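PDB 1KPH: cyclopropane-fatty-acyl-phospholipid synthase 1 from Mycobacterium tuberculosis, which converts a double bond at the distal position of an alpha mycolic acid into a cyclopropane ring, using a methylene group from S-adenosyl-L-methionine. Local coordinates for residues D161-L166 with Q282-K287. Numbering follows the deposited sequence.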
loop_
_atom_site.group_PDB
_atom_site.type_symbol
_atom_site.label_atom_id
_atom_site.label_comp_id
_atom_site.label_asym_id
_atom_site.label_seq_id
_atom_site.Cartn_x
_atom_site.Cartn_y
_atom_site.Cartn_z
ATOM N N ASP A 161 -9.930 2.543 22.554
ATOM C CA ASP A 161 -10.895 2.650 21.464
ATOM C C ASP A 161 -10.192 2.708 20.102
ATOM O O ASP A 161 -10.801 3.057 19.092
ATOM C CB ASP A 161 -11.747 3.908 21.646
ATOM C CG ASP A 161 -10.921 5.184 21.594
ATOM O OD1 ASP A 161 -11.512 6.278 21.476
ATOM O OD2 ASP A 161 -9.676 5.092 21.673
ATOM N N GLY A 162 -8.910 2.358 20.089
ATOM C CA GLY A 162 -8.132 2.395 18.863
ATOM C C GLY A 162 -8.717 1.664 17.669
ATOM O O GLY A 162 -9.511 0.733 17.814
ATOM N N VAL A 163 -8.311 2.092 16.477
ATOM C CA VAL A 163 -8.778 1.486 15.235
ATOM C C VAL A 163 -7.675 1.495 14.187
ATOM O O VAL A 163 -6.972 2.490 14.034
ATOM C CB VAL A 163 -9.981 2.259 14.645
ATOM C CG1 VAL A 163 -10.479 1.561 13.381
ATOM C CG2 VAL A 163 -11.086 2.371 15.670
ATOM N N MET A 164 -7.518 0.379 13.480
ATOM C CA MET A 164 -6.526 0.279 12.416
ATOM C C MET A 164 -7.202 -0.106 11.108
ATOM O O MET A 164 -7.958 -1.076 11.049
ATOM C CB MET A 164 -5.443 -0.764 12.729
ATOM C CG MET A 164 -4.609 -1.147 11.490
ATOM S SD MET A 164 -3.068 -2.088 11.759
ATOM C CE MET A 164 -3.728 -3.754 12.078
ATOM N N LEU A 165 -6.942 0.671 10.064
ATOM C CA LEU A 165 -7.496 0.376 8.754
ATOM C C LEU A 165 -6.341 -0.259 7.999
ATOM O O LEU A 165 -5.356 0.406 7.683
ATOM C CB LEU A 165 -7.967 1.660 8.051
ATOM C CG LEU A 165 -8.704 1.556 6.700
ATOM C CD1 LEU A 165 -7.747 1.088 5.619
ATOM C CD2 LEU A 165 -9.884 0.599 6.811
ATOM N N LEU A 166 -6.445 -1.561 7.758
ATOM C CA LEU A 166 -5.410 -2.290 7.039
ATOM C C LEU A 166 -5.919 -2.560 5.634
ATOM O O LEU A 166 -6.912 -3.259 5.442
ATOM C CB LEU A 166 -5.088 -3.617 7.739
ATOM C CG LEU A 166 -4.061 -4.500 7.024
ATOM C CD1 LEU A 166 -2.716 -3.786 6.987
ATOM C CD2 LEU A 166 -3.936 -5.841 7.745
ATOM N N GLN A 282 -9.907 -3.640 2.320
ATOM C CA GLN A 282 -9.666 -2.741 3.439
ATOM C C GLN A 282 -10.324 -3.389 4.654
ATOM O O GLN A 282 -11.533 -3.613 4.661
ATOM C CB GLN A 282 -10.299 -1.369 3.208
ATOM C CG GLN A 282 -9.790 -0.618 2.001
ATOM C CD GLN A 282 -9.988 0.880 2.146
ATOM O OE1 GLN A 282 -10.964 1.330 2.747
ATOM N NE2 GLN A 282 -9.064 1.661 1.587
ATOM N N PHE A 283 -9.526 -3.697 5.670
ATOM C CA PHE A 283 -10.039 -4.319 6.883
ATOM C C PHE A 283 -10.105 -3.296 8.009
ATOM O O PHE A 283 -9.098 -2.691 8.366
ATOM C CB PHE A 283 -9.128 -5.464 7.325
ATOM C CG PHE A 283 -9.023 -6.585 6.337
ATOM C CD1 PHE A 283 -9.786 -7.739 6.491
ATOM C CD2 PHE A 283 -8.135 -6.507 5.268
ATOM C CE1 PHE A 283 -9.660 -8.806 5.593
ATOM C CE2 PHE A 283 -8.003 -7.562 4.367
ATOM C CZ PHE A 283 -8.766 -8.715 4.531
ATOM N N THR A 284 -11.294 -3.095 8.556
ATOM C CA THR A 284 -11.467 -2.170 9.665
ATOM C C THR A 284 -11.235 -2.993 10.931
ATOM O O THR A 284 -12.091 -3.777 11.340
ATOM C CB THR A 284 -12.891 -1.572 9.683
ATOM O OG1 THR A 284 -13.113 -0.834 8.474
ATOM C CG2 THR A 284 -13.070 -0.635 10.874
ATOM N N CYS A 285 -10.066 -2.820 11.535
ATOM C CA CYS A 285 -9.707 -3.558 12.736
ATOM C C CYS A 285 -9.985 -2.748 14.001
ATOM O O CYS A 285 -9.291 -1.776 14.299
ATOM C CB CYS A 285 -8.236 -3.955 12.652
ATOM S SG CYS A 285 -7.848 -4.876 11.135
ATOM N N GLN A 286 -11.013 -3.165 14.736
ATOM C CA GLN A 286 -11.433 -2.492 15.961
ATOM C C GLN A 286 -10.868 -3.136 17.229
ATOM O O GLN A 286 -10.973 -4.348 17.428
ATOM C CB GLN A 286 -12.961 -2.485 16.042
ATOM C CG GLN A 286 -13.527 -1.749 17.246
ATOM C CD GLN A 286 -13.416 -0.250 17.108
ATOM O OE1 GLN A 286 -13.895 0.324 16.133
ATOM N NE2 GLN A 286 -12.786 0.396 18.086
ATOM N N LYS A 287 -10.271 -2.320 18.089
ATOM C CA LYS A 287 -9.715 -2.820 19.339
ATOM C C LYS A 287 -10.781 -2.737 20.428
ATOM O O LYS A 287 -11.764 -2.005 20.289
ATOM C CB LYS A 287 -8.486 -2.002 19.744
ATOM C CG LYS A 287 -7.837 -2.452 21.044
ATOM C CD LYS A 287 -6.573 -1.658 21.337
ATOM C CE LYS A 287 -5.995 -2.027 22.692
ATOM N NZ LYS A 287 -4.711 -1.326 22.971
HETATM O O HOH W 1 -13.224 3.638 18.457
#
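The ring of Phe283 meets Leu166 at its edge: Leu166 O lies in the ring plane, 3.5 Å from Phe283 CD2. The Phe283 side chain also touches Val222 and Val225 of the adjoining strand 221-227. The same Leu166 O accepts the N-H of Phe283 at 2.7 Å from its N, a nearly straight bond (176° at the hydrogen), although the donor is tilted from the carbonyl plane. Leu166 N returns a bond to Phe283 O, and Met164 pairs reciprocally with Cys285, which identifies both as hydrogen-bonded antiparallel pairs. Strand axes running at 166° agree with this. Val163 with Gln286 and Leu165 with Thr284 are the non-hydrogen-bonded pairs; in the latter, Leu165 CD2 approaches Thr284 OG1 at 3.9 Å. One residue off its pair partner, Val163 CA makes a CA-H...O contact of 3.4 Å with Cys285 O. Gln286, bent at chi2 (74°), folds its amide over Val163, bringing Gln286 OE1 to 3.5 Å from Val163 CG2; a water joins Gln286 NE2 to Asp161 O. Beyond the last pair, Lys287 N donates to Gly162 O, while its extended side chain carries NZ to His155 O and Leu158 O. Met164 and Leu166 pack on helix 147-157, whereas Leu165 and Gln282 touch helix 45-57 on the opposite face. Strand 278-286, antiparallel between 163-171 and 221-227, belongs to the 3-2-1-4-5-7-6 order characteristic of the Rossmann-like class I S-adenosylmethionine-dependent methyltransferase fold.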